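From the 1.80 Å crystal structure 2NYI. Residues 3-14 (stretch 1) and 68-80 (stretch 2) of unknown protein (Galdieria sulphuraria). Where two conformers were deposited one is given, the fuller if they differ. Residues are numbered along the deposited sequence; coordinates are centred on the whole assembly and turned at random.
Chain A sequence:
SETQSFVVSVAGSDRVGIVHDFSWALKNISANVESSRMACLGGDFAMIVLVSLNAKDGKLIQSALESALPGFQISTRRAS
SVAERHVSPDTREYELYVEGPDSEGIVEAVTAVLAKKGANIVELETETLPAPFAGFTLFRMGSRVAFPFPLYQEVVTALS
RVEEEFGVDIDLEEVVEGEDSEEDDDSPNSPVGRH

Stretch 1, residues 3-14: TQSFVVSVAGSD
Stretch 2 (68-80) ALPGFQISTRRAS

An antiparallel β-ladder carries its polar bonds in the backbone and leaves the side chains to settle each face, as residues 3-14 and 68-80 illustrate. The shortest polar contact nevertheless lies at the ladder's end, where Arg78 NH2 donates to Gln4 OE1 at 2.6 Å, the carboxamide oxygen lying near the guanidinium plane, where the N-H bonds point. Gln4 reaches it with chi1 and chi2 both m; Arg78 bends back through off-well chi1 (-125°) and chi2 (-15°), its CA-to-CB bond pointing away.

The ladder itself joins strand 4-13 to strand 73-78, their directions 153° apart and their axes approaching to 4.6 Å. Three residue pairs exchange two hydrogen bonds each: Val7 N to Arg77 O (2.8 Å) and Arg77 N to Val7 O (3.0 Å); Ser9 N to Ser75 O and Ser75 N to Ser9 O (both 3.0 Å); Ala11 N to Gln73 O and Gln73 N to Ala11 O (both 2.8 Å). Ala79 N to Ser5 O, at 2.8 Å, extends the series. Between these wide pairs lie the narrow, non-hydrogen-bonded ones, with CA-CA distances of 4.4 Å for Phe6-Arg78, 4.5 Å for Val8-Thr76 and 4.6 Å for Val10-Ile74. There CA-H groups approach carbonyls, as in Val8 CA to Ser75 O at 3.2 Å and Ile74 CA to Ser9 O at 3.2 Å. Backbone angles are extended, near -120/135 through Val8 and Ser9. A water accepts from Ser75 OG (3.0 Å) and donates to Val7 O (2.9 Å).

Alternation sends Val8, Val10, Thr76 and Ile74 to one face. Val10 (chi1 t) is its apolar hub: Val10 CG1 meets Phe72 CD1 at 3.8 Å and Leu69 CD1 at 4.0 Å, and both its methyls approach Ile74 CG1 (chi1 m, chi2 t), CG2 at 4.3 Å and CG1 at 4.4 Å. The other face holds Val7, Ser9, Ala11, Arg77, Ser75 and Gln73. Val7 CG2 (chi1 t) packs over the Arg77 guanidinium, 3.9 Å from NH2, and 4.2 Å from Ala79 CB. Arg77 (p, t, t) also donates from NH1 to Ser80 OG at 3.0 Å.

At the Phe6 end, Arg78 CD covers one ring face, 3.4 Å from Phe6 CE1; the guanidinium is too distant for more than weak cation-π attraction. At the opposite end, a type II turn from Leu69 to Phe72, closed by Phe72 N to Leu69 O (3.2 Å), delivers the Phe72 ring (chi1 m) beside Gly12, whose CA is 3.6 Å from Phe72 CD1. A CB on Gly12 would clash with that atom. In all, 893 Å² is buried.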

ATOM      1  N   THR A   3      18.233 -12.096  17.075  1.00 35.30           N
ATOM      2  CA  THR A   3      17.443 -11.143  16.300  0.50 33.97           C
ATOM      3  C   THR A   3      15.956 -11.492  16.371  1.00 32.47           C
ATOM      4  O   THR A   3      15.581 -12.662  16.341  1.00 32.66           O
ATOM      5  CB  THR A   3      17.936 -11.026  14.832  0.50 34.14           C
ATOM      6  OG1 THR A   3      17.149 -10.052  14.131  0.50 33.76           O
ATOM      7  CG2 THR A   3      17.859 -12.369  14.098  0.50 38.57           C
ATOM      8  N   GLN A   4      15.116 -10.471  16.487  1.00 29.35           N
ATOM      9  CA  GLN A   4      13.675 -10.678  16.558  1.00 27.03           C
ATOM     10  C   GLN A   4      13.018  -9.833  15.480  1.00 24.20           C
ATOM     11  O   GLN A   4      13.553  -8.790  15.117  1.00 23.54           O
ATOM     12  CB  GLN A   4      13.135 -10.255  17.920  1.00 25.99           C
ATOM     13  CG  GLN A   4      13.841 -10.896  19.113  1.00 33.65           C
ATOM     14  CD  GLN A   4      13.567 -12.381  19.261  1.00 45.67           C
ATOM     15  OE1 GLN A   4      12.610 -12.913  18.696  1.00 41.56           O
ATOM     16  NE2 GLN A   4      14.407 -13.058  20.042  1.00 44.49           N
ATOM     17  N   SER A   5      11.864 -10.284  14.996  1.00 22.56           N
ATOM     18  CA  SER A   5      11.104  -9.547  13.970  1.00 21.96           C
ATOM     19  C   SER A   5       9.873  -8.835  14.545  1.00 22.43           C
ATOM     20  O   SER A   5       9.151  -9.393  15.379  1.00 23.09           O
ATOM     21  CB  SER A   5      10.684 -10.488  12.842  1.00 21.79           C
ATOM     22  OG  SER A   5       9.878  -9.789  11.888  1.00 27.92           O
ATOM     23  N   PHE A   6       9.635  -7.605  14.089  1.00 20.79           N
ATOM     24  CA  PHE A   6       8.523  -6.797  14.574  1.00 19.20           C
ATOM     25  C   PHE A   6       7.750  -6.272  13.367  1.00 19.32           C
ATOM     26  O   PHE A   6       8.333  -6.067  12.296  1.00 20.83           O
ATOM     27  CB  PHE A   6       9.034  -5.615  15.415  1.00 19.44           C
ATOM     28  CG  PHE A   6       9.796  -6.040  16.641  1.00 19.86           C
ATOM     29  CD1 PHE A   6       9.139  -6.270  17.832  1.00 22.73           C
ATOM     30  CD2 PHE A   6      11.178  -6.272  16.569  1.00 19.80           C
ATOM     31  CE1 PHE A   6       9.858  -6.701  18.979  1.00 21.50           C
ATOM     32  CE2 PHE A   6      11.895  -6.698  17.700  1.00 23.74           C
ATOM     33  CZ  PHE A   6      11.234  -6.902  18.897  1.00 18.91           C
ATOM     34  N   VAL A   7       6.443  -6.083  13.535  1.00 18.39           N
ATOM     35  CA  VAL A   7       5.592  -5.497  12.499  1.00 18.43           C
ATOM     36  C   VAL A   7       5.211  -4.110  12.970  1.00 18.70           C
ATOM     37  O   VAL A   7       4.704  -3.928  14.085  1.00 19.48           O
ATOM     38  CB  VAL A   7       4.315  -6.326  12.224  1.00 19.27           C
ATOM     39  CG1 VAL A   7       3.656  -5.858  10.929  1.00 20.24           C
ATOM     40  CG2 VAL A   7       4.660  -7.818  12.139  1.00 30.01           C
ATOM     41  N   VAL A   8       5.502  -3.135  12.119  1.00 18.48           N
ATOM     42  CA  VAL A   8       5.283  -1.731  12.403  1.00 17.75           C
ATOM     43  C   VAL A   8       4.302  -1.167  11.369  1.00 18.39           C
ATOM     44  O   VAL A   8       4.464  -1.417  10.169  1.00 17.54           O
ATOM     45  CB  VAL A   8       6.640  -0.948  12.311  1.00 17.64           C
ATOM     46  CG1 VAL A   8       6.426   0.557  12.466  1.00 19.13           C
ATOM     47  CG2 VAL A   8       7.620  -1.469  13.349  1.00 19.89           C
ATOM     48  N   SER A   9       3.285  -0.455  11.847  1.00 19.40           N
ATOM     49  CA  SER A   9       2.345   0.272  10.984  1.00 19.93           C
ATOM     50  C   SER A   9       2.467   1.759  11.266  1.00 20.45           C
ATOM     51  O   SER A   9       2.547   2.167  12.432  1.00 21.22           O
ATOM     52  CB  SER A   9       0.900  -0.174  11.270  1.00 22.21           C
ATOM     53  OG  SER A   9       0.641  -1.452  10.696  1.00 31.93           O
ATOM     54  N   VAL A  10       2.477   2.563  10.204  1.00 18.62           N
ATOM     55  CA  VAL A  10       2.586   4.019  10.314  1.00 18.92           C
ATOM     56  C   VAL A  10       1.489   4.602   9.429  1.00 17.49           C
ATOM     57  O   VAL A  10       1.346   4.201   8.256  1.00 19.91           O
ATOM     58  CB  VAL A  10       3.972   4.514   9.804  1.00 20.61           C
ATOM     59  CG1 VAL A  10       4.084   6.072   9.839  1.00 22.38           C
ATOM     60  CG2 VAL A  10       5.118   3.858  10.575  1.00 26.70           C
ATOM     61  N   ALA A  11       0.742   5.556   9.964  1.00 18.15           N
ATOM     62  CA  ALA A  11      -0.247   6.274   9.170  1.00 18.54           C
ATOM     63  C   ALA A  11      -0.308   7.734   9.588  1.00 18.81           C
ATOM     64  O   ALA A  11      -0.179   8.069  10.779  1.00 19.48           O
ATOM     65  CB  ALA A  11      -1.631   5.618   9.338  1.00 20.00           C
ATOM     66  N   GLY A  12      -0.498   8.603   8.606  1.00 19.68           N
ATOM     67  CA  GLY A  12      -0.608  10.042   8.860  1.00 21.36           C
ATOM     68  C   GLY A  12      -0.800  10.802   7.568  1.00 19.99           C
ATOM     69  O   GLY A  12      -1.004  10.203   6.504  1.00 19.21           O
ATOM     70  N   SER A  13      -0.783  12.126   7.659  1.00 19.64           N
ATOM     71  CA  SER A  13      -0.895  12.960   6.461  1.00 20.25           C
ATOM     72  C   SER A  13       0.409  12.934   5.693  1.00 19.43           C
ATOM     73  O   SER A  13       1.501  13.023   6.278  1.00 20.89           O
ATOM     74  CB  SER A  13      -1.253  14.405   6.824  1.00 22.58           C
ATOM     75  OG  SER A  13      -2.438  14.417   7.598  1.00 29.07           O
ATOM     76  N   ASP A  14       0.298  12.813   4.377  1.00 19.17           N
ATOM     77  CA  ASP A  14       1.466  12.725   3.506  1.00 18.01           C
ATOM     78  C   ASP A  14       2.272  14.025   3.458  1.00 19.52           C
ATOM     79  O   ASP A  14       1.723  15.154   3.484  1.00 19.41           O
ATOM     80  CB  ASP A  14       1.052  12.305   2.096  1.00 19.18           C
ATOM     81  CG  ASP A  14       2.235  11.880   1.241  1.00 25.53           C
ATOM     82  OD1 ASP A  14       3.190  11.278   1.790  1.00 26.46           O
ATOM     83  OD2 ASP A  14       2.214  12.139   0.023  1.00 33.45           O
ATOM     84  N   ALA A  68      10.827  10.574  15.664  1.00 22.60           N
ATOM     85  CA  ALA A  68      11.128  10.925  14.269  1.00 21.96           C
ATOM     86  C   ALA A  68       9.892  11.397  13.493  1.00 21.88           C
ATOM     87  O   ALA A  68      10.012  12.194  12.559  1.00 22.27           O
ATOM     88  CB  ALA A  68      11.762   9.735  13.541  1.00 22.23           C
ATOM     89  N   LEU A  69       8.723  10.905  13.903  1.00 21.27           N
ATOM     90  CA  LEU A  69       7.452  11.105  13.172  1.00 20.68           C
ATOM     91  C   LEU A  69       6.362  11.585  14.126  1.00 20.98           C
ATOM     92  O   LEU A  69       5.337  10.916  14.310  1.00 20.18           O
ATOM     93  CB  LEU A  69       7.014   9.797  12.482  1.00 20.37           C
ATOM     94  CG  LEU A  69       7.950   9.234  11.406  1.00 23.27           C
ATOM     95  CD1 LEU A  69       7.456   7.867  10.925  1.00 25.39           C
ATOM     96  CD2 LEU A  69       8.115  10.206  10.247  1.00 23.73           C
ATOM     97  N   PRO A  70       6.567  12.762  14.737  1.00 21.43           N
ATOM     98  CA  PRO A  70       5.565  13.227  15.697  1.00 23.03           C
ATOM     99  C   PRO A  70       4.216  13.456  15.001  1.00 23.35           C
ATOM    100  O   PRO A  70       4.183  13.834  13.838  1.00 22.36           O
ATOM    101  CB  PRO A  70       6.165  14.538  16.242  1.00 24.06           C
ATOM    102  CG  PRO A  70       7.183  14.950  15.264  1.00 25.53           C
ATOM    103  CD  PRO A  70       7.693  13.706  14.594  1.00 22.37           C
ATOM    104  N   GLY A  71       3.115  13.156  15.680  1.00 24.68           N
ATOM    105  CA  GLY A  71       1.804  13.284  15.035  1.00 26.79           C
ATOM    106  C   GLY A  71       1.303  12.051  14.286  1.00 27.27           C
ATOM    107  O   GLY A  71       0.084  11.888  14.128  1.00 29.78           O
ATOM    108  N   PHE A  72       2.222  11.190  13.830  1.00 22.29           N
ATOM    109  CA  PHE A  72       1.861   9.969  13.092  1.00 20.98           C
ATOM    110  C   PHE A  72       1.291   8.916  14.017  1.00 20.34           C
ATOM    111  O   PHE A  72       1.632   8.866  15.204  1.00 20.52           O
ATOM    112  CB  PHE A  72       3.050   9.422  12.289  1.00 18.80           C
ATOM    113  CG  PHE A  72       3.304  10.186  11.027  1.00 22.27           C
ATOM    114  CD1 PHE A  72       2.861   9.692   9.809  1.00 24.08           C
ATOM    115  CD2 PHE A  72       3.933  11.423  11.062  1.00 19.22           C
ATOM    116  CE1 PHE A  72       3.067  10.413   8.631  1.00 22.35           C
ATOM    117  CE2 PHE A  72       4.156  12.158   9.890  1.00 24.18           C
ATOM    118  CZ  PHE A  72       3.697  11.659   8.672  1.00 19.77           C
ATOM    119  N   GLN A  73       0.375   8.121  13.483  1.00 19.27           N
ATOM    120  CA  GLN A  73      -0.201   6.988  14.190  1.00 22.00           C
ATOM    121  C   GLN A  73       0.715   5.791  13.924  1.00 22.16           C
ATOM    122  O   GLN A  73       0.812   5.319  12.782  1.00 21.89           O
ATOM    123  CB  GLN A  73      -1.608   6.736  13.628  1.00 22.80           C
ATOM    124  CG  GLN A  73      -2.286   5.438  14.021  1.00 23.76           C
ATOM    125  CD  GLN A  73      -3.636   5.268  13.307  1.00 26.80           C
ATOM    126  OE1 GLN A  73      -4.604   5.951  13.653  1.00 41.91           O
ATOM    127  NE2 GLN A  73      -3.698   4.361  12.306  1.00 24.59           N
ATOM    128  N   ILE A  74       1.375   5.309  14.982  1.00 21.40           N
ATOM    129  CA  ILE A  74       2.418   4.292  14.870  1.00 20.98           C
ATOM    130  C   ILE A  74       2.125   3.151  15.847  1.00 21.16           C
ATOM    131  O   ILE A  74       1.788   3.405  17.011  1.00 20.51           O
ATOM    132  CB  ILE A  74       3.820   4.874  15.196  1.00 22.21           C
ATOM    133  CG1 ILE A  74       4.200   5.990  14.214  1.00 23.63           C
ATOM    134  CG2 ILE A  74       4.916   3.771  15.200  1.00 25.14           C
ATOM    135  CD1 ILE A  74       5.319   6.874  14.732  1.00 25.18           C
ATOM    136  N   SER A  75       2.276   1.914  15.384  1.00 21.31           N
ATOM    137  CA  SER A  75       2.180   0.757  16.296  1.00 22.55           C
ATOM    138  C   SER A  75       3.294  -0.224  15.973  1.00 22.28           C
ATOM    139  O   SER A  75       3.750  -0.295  14.832  1.00 21.18           O
ATOM    140  CB  SER A  75       0.803   0.084  16.224  1.00 23.33           C
ATOM    141  OG  SER A  75       0.590  -0.525  14.959  1.00 30.24           O
ATOM    142  N   THR A  76       3.752  -0.939  16.998  1.00 21.77           N
ATOM    143  CA  THR A  76       4.826  -1.910  16.863  1.00 22.29           C
ATOM    144  C   THR A  76       4.380  -3.135  17.665  1.00 23.01           C
ATOM    145  O   THR A  76       3.970  -2.990  18.821  1.00 22.51           O
ATOM    146  CB  THR A  76       6.169  -1.360  17.475  1.00 23.15           C
ATOM    147  OG1 THR A  76       6.543  -0.134  16.833  1.00 24.22           O
ATOM    148  CG2 THR A  76       7.319  -2.364  17.305  1.00 22.07           C
ATOM    149  N   ARG A  77       4.478  -4.323  17.072  1.00 23.20           N
ATOM    150  CA  ARG A  77       4.189  -5.564  17.787  1.00 24.30           C
ATOM    151  C   ARG A  77       5.158  -6.628  17.315  1.00 25.06           C
ATOM    152  O   ARG A  77       5.738  -6.502  16.232  1.00 23.46           O
ATOM    153  CB  ARG A  77       2.758  -6.040  17.549  1.00 25.60           C
ATOM    154  CG  ARG A  77       2.445  -6.389  16.104  1.00 24.80           C
ATOM    155  CD  ARG A  77       1.075  -7.003  15.938  1.00 31.20           C
ATOM    156  NE  ARG A  77       0.791  -7.258  14.526  1.00 32.50           N
ATOM    157  CZ  ARG A  77       1.112  -8.379  13.871  1.00 38.06           C
ATOM    158  NH1 ARG A  77       1.732  -9.391  14.478  1.00 35.29           N
ATOM    159  NH2 ARG A  77       0.802  -8.496  12.593  1.00 31.71           N
ATOM    160  N   ARG A  78       5.357  -7.658  18.138  1.00 26.11           N
ATOM    161  CA  ARG A  78       6.171  -8.799  17.741  0.50 26.81           C
ATOM    162  C   ARG A  78       5.544  -9.405  16.487  1.00 27.14           C
ATOM    163  O   ARG A  78       4.312  -9.383  16.320  1.00 26.89           O
ATOM    164  CB  ARG A  78       6.237  -9.849  18.867  0.50 26.12           C
ATOM    165  CG  ARG A  78       7.651 -10.260  19.339  0.50 30.84           C
ATOM    166  CD  ARG A  78       8.755  -9.830  18.388  0.50 24.68           C
ATOM    167  NE  ARG A  78       9.772 -10.844  18.119  0.50 29.40           N
ATOM    168  CZ  ARG A  78       9.626 -11.857  17.265  0.50 30.25           C
ATOM    169  NH1 ARG A  78       8.489 -12.032  16.610  0.50 24.34           N
ATOM    170  NH2 ARG A  78      10.619 -12.716  17.075  0.50 29.36           N
ATOM    171  N   ALA A  79       6.391  -9.919  15.598  1.00 30.35           N
ATOM    172  CA  ALA A  79       5.932 -10.632  14.412  1.00 33.83           C
ATOM    173  C   ALA A  79       5.188 -11.897  14.819  1.00 36.51           C
ATOM    174  O   ALA A  79       5.514 -12.524  15.833  1.00 36.50           O
ATOM    175  CB  ALA A  79       7.098 -10.983  13.502  1.00 34.08           C
ATOM    176  N   SER A  80       4.193 -12.257  14.019  1.00 40.14           N
ATOM    177  CA  SER A  80       3.309 -13.385  14.296  1.00 44.97           C
ATOM    178  C   SER A  80       4.047 -14.719  14.248  1.00 48.65           C
ATOM    179  O   SER A  80       4.976 -14.901  13.455  1.00 49.42           O
ATOM    180  CB  SER A  80       2.142 -13.396  13.306  1.00 44.42           C
ATOM    181  OG  SER A  80       1.428 -12.165  13.342  1.00 46.06           O
TER
HETATM  182  O   HOH W   1       1.910  -3.153  14.322  1.00 25.41           O